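Local coordinates for MW1564 protein (Staphylococcus aureus, PDB 3NTV) that probably transfers a methyl group from S-adenosylmethionine to a hydroxyl of its acceptor, as a putative caffeoyl-CoA O-methyltransferase, at residues L60-Q65 with N217-D222. Residues are numbered along the deposited sequence; the frame is centred on the assembly and turned at random. Where two conformers were deposited one is given.
Sequences LDLIKQ and NFLNID
Leu-62, on helix 57-70, meets Leu-219, the last residue of strand 214-219, and Ile-221 in the loop beyond it across a wide backbone gap: the CA atoms of Leu-62 and Ile-221 stand 10.2 Å apart. Residues 60-65 are regular helix, with Lys-64 N bonded to Leu-60 O at 2.9 Å. Strand 214-219 gives way after Leu-219 to a loop, where Ile-221 N makes a weak 3.2 Å bond back to Leu-219 O. No hydrogen bond joins the segments; three apolar side chains span the distance, and all three are buried. Leu-62 points at the strand end, its CG anti to the backbone N (chi1 171°), which carries CD2 out from the helix. That methyl meets CD1 of Leu-219 tip to tip at 3.5 Å. The same CD2 lies 4.2 Å from CD1 of Ile-221, whose side chain runs at about a right angle to that of Leu-62. With chi1 at 55°, Ile-221 sends its ethyl branch, and not CG2, toward Leu-62, making CD1 the contacting methyl. In this Rossmann-like methyltransferase fold, with strand order 3-2-1-4-5-7-6, helix 57-70 precedes the first strand, 74-78, and 214-219 is the outermost strand within this chain at one side of the sheet, antiparallel to its neighbour 225-230. The contact thus links an early helix to that edge, while Leu-62 also packs on Leu-225 of the adjoining strand 225-230. Beside this apolar junction, OD2 of Asp-222 is hydrogen-bonded to OG1 of Thr-59, a polar tie between the loop and the same helix. The second subunit closes in here too: Ile-221 packs on Ile-221 of that subunit, and the backbone N of Phe-218 is hydrogen-bonded to NE2 of its His-33.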
loop_
_atom_site.group_PDB
_atom_site.type_symbol
_atom_site.label_atom_id
_atom_site.label_comp_id
_atom_site.label_asym_id
_atom_site.label_seq_id
_atom_site.Cartn_x
_atom_site.Cartn_y
_atom_site.Cartn_z
ATOM N N LEU A 60 4.133 -2.678 -8.251
ATOM C CA LEU A 60 3.731 -1.810 -9.357
ATOM C C LEU A 60 2.258 -1.479 -9.278
ATOM O O LEU A 60 1.892 -0.325 -9.424
ATOM C CB LEU A 60 4.045 -2.480 -10.702
ATOM C CG LEU A 60 3.531 -1.707 -11.897
ATOM C CD1 LEU A 60 4.532 -0.643 -12.319
ATOM C CD2 LEU A 60 3.128 -2.651 -13.000
ATOM N N ASP A 61 1.399 -2.481 -9.029
ATOM C CA ASP A 61 -0.033 -2.212 -8.990
ATOM C C ASP A 61 -0.478 -1.321 -7.826
ATOM O O ASP A 61 -1.394 -0.516 -7.984
ATOM C CB ASP A 61 -0.827 -3.504 -9.134
ATOM C CG ASP A 61 -0.751 -4.088 -10.543
ATOM O OD1 ASP A 61 -0.326 -3.358 -11.482
ATOM O OD2 ASP A 61 -1.150 -5.245 -10.717
ATOM N N LEU A 62 0.247 -1.382 -6.713
ATOM C CA LEU A 62 0.009 -0.461 -5.615
ATOM C C LEU A 62 0.393 0.969 -6.036
ATOM O O LEU A 62 -0.374 1.904 -5.783
ATOM C CB LEU A 62 0.810 -0.854 -4.357
ATOM C CG LEU A 62 0.792 0.185 -3.207
ATOM C CD1 LEU A 62 -0.645 0.440 -2.681
ATOM C CD2 LEU A 62 1.621 -0.330 -2.033
ATOM N N ILE A 63 1.560 1.129 -6.681
ATOM C CA ILE A 63 2.027 2.473 -7.104
ATOM C C ILE A 63 1.046 3.076 -8.118
ATOM O O ILE A 63 0.727 4.259 -8.030
ATOM C CB ILE A 63 3.472 2.425 -7.648
ATOM C CG1 ILE A 63 4.475 1.981 -6.536
ATOM C CG2 ILE A 63 3.869 3.818 -8.166
ATOM C CD1 ILE A 63 5.858 1.565 -7.122
ATOM N N LYS A 64 0.519 2.247 -9.047
ATOM C CA LYS A 64 -0.477 2.696 -10.024
ATOM C C LYS A 64 -1.718 3.215 -9.266
ATOM O O LYS A 64 -2.283 4.226 -9.653
ATOM C CB LYS A 64 -0.840 1.553 -10.970
ATOM C CG LYS A 64 0.333 1.194 -11.892
ATOM C CD LYS A 64 -0.025 0.131 -12.914
ATOM C CE LYS A 64 -0.896 0.620 -14.050
ATOM N NZ LYS A 64 -1.100 -0.485 -15.039
ATOM N N GLN A 65 -2.128 2.530 -8.169
ATOM C CA GLN A 65 -3.263 2.953 -7.363
ATOM C C GLN A 65 -2.966 4.304 -6.680
ATOM O O GLN A 65 -3.836 5.157 -6.602
ATOM C CB GLN A 65 -3.611 1.856 -6.333
ATOM C CG GLN A 65 -5.007 1.974 -5.755
ATOM C CD GLN A 65 -6.068 1.251 -6.565
ATOM O OE1 GLN A 65 -6.763 0.368 -6.063
ATOM N NE2 GLN A 65 -6.251 1.626 -7.820
ATOM N N ASN A 217 5.798 5.363 5.701
ATOM C CA ASN A 217 5.402 4.048 6.155
ATOM C C ASN A 217 6.101 3.004 5.304
ATOM O O ASN A 217 6.378 3.257 4.124
ATOM C CB ASN A 217 3.890 3.838 6.170
ATOM C CG ASN A 217 3.320 3.665 4.805
ATOM O OD1 ASN A 217 3.381 4.587 4.000
ATOM N ND2 ASN A 217 2.857 2.457 4.483
ATOM N N PHE A 218 6.370 1.840 5.890
ATOM C CA PHE A 218 7.040 0.724 5.227
ATOM C C PHE A 218 6.133 -0.467 5.091
ATOM O O PHE A 218 5.328 -0.756 5.990
ATOM C CB PHE A 218 8.321 0.309 5.982
ATOM C CG PHE A 218 9.373 1.379 6.065
ATOM C CD1 PHE A 218 10.454 1.384 5.189
ATOM C CD2 PHE A 218 9.296 2.380 7.025
ATOM C CE1 PHE A 218 11.464 2.337 5.308
ATOM C CE2 PHE A 218 10.281 3.365 7.108
ATOM C CZ PHE A 218 11.364 3.335 6.251
ATOM N N LEU A 219 6.322 -1.222 4.006
ATOM C CA LEU A 219 5.524 -2.410 3.712
ATOM C C LEU A 219 6.414 -3.581 3.391
ATOM O O LEU A 219 7.355 -3.422 2.603
ATOM C CB LEU A 219 4.638 -2.158 2.464
ATOM C CG LEU A 219 3.605 -1.034 2.524
ATOM C CD1 LEU A 219 2.881 -0.919 1.198
ATOM C CD2 LEU A 219 2.583 -1.282 3.627
ATOM N N ASN A 220 6.106 -4.777 3.933
ATOM C CA ASN A 220 6.883 -5.971 3.573
ATOM C C ASN A 220 6.159 -6.741 2.479
ATOM O O ASN A 220 5.545 -7.800 2.703
ATOM C CB ASN A 220 7.249 -6.855 4.776
ATOM C CG ASN A 220 6.065 -7.353 5.549
ATOM O OD1 ASN A 220 5.049 -6.664 5.674
ATOM N ND2 ASN A 220 6.158 -8.578 6.039
ATOM N N ILE A 221 6.158 -6.141 1.306
ATOM C CA ILE A 221 5.621 -6.715 0.085
ATOM C C ILE A 221 6.792 -6.780 -0.856
ATOM O O ILE A 221 7.592 -5.840 -0.896
ATOM C CB ILE A 221 4.444 -5.919 -0.553
ATOM C CG1 ILE A 221 4.767 -4.423 -0.832
ATOM C CG2 ILE A 221 3.159 -6.124 0.233
ATOM C CD1 ILE A 221 3.948 -3.816 -2.023
ATOM N N ASP A 222 6.927 -7.904 -1.585
ATOM C CA ASP A 222 7.974 -8.053 -2.600
ATOM C C ASP A 222 9.370 -7.747 -2.000
ATOM O O ASP A 222 9.742 -8.377 -1.011
ATOM C CB ASP A 222 7.616 -7.158 -3.827
ATOM C CG ASP A 222 6.313 -7.545 -4.513
ATOM O OD1 ASP A 222 6.038 -8.764 -4.631
ATOM O OD2 ASP A 222 5.601 -6.638 -4.987
#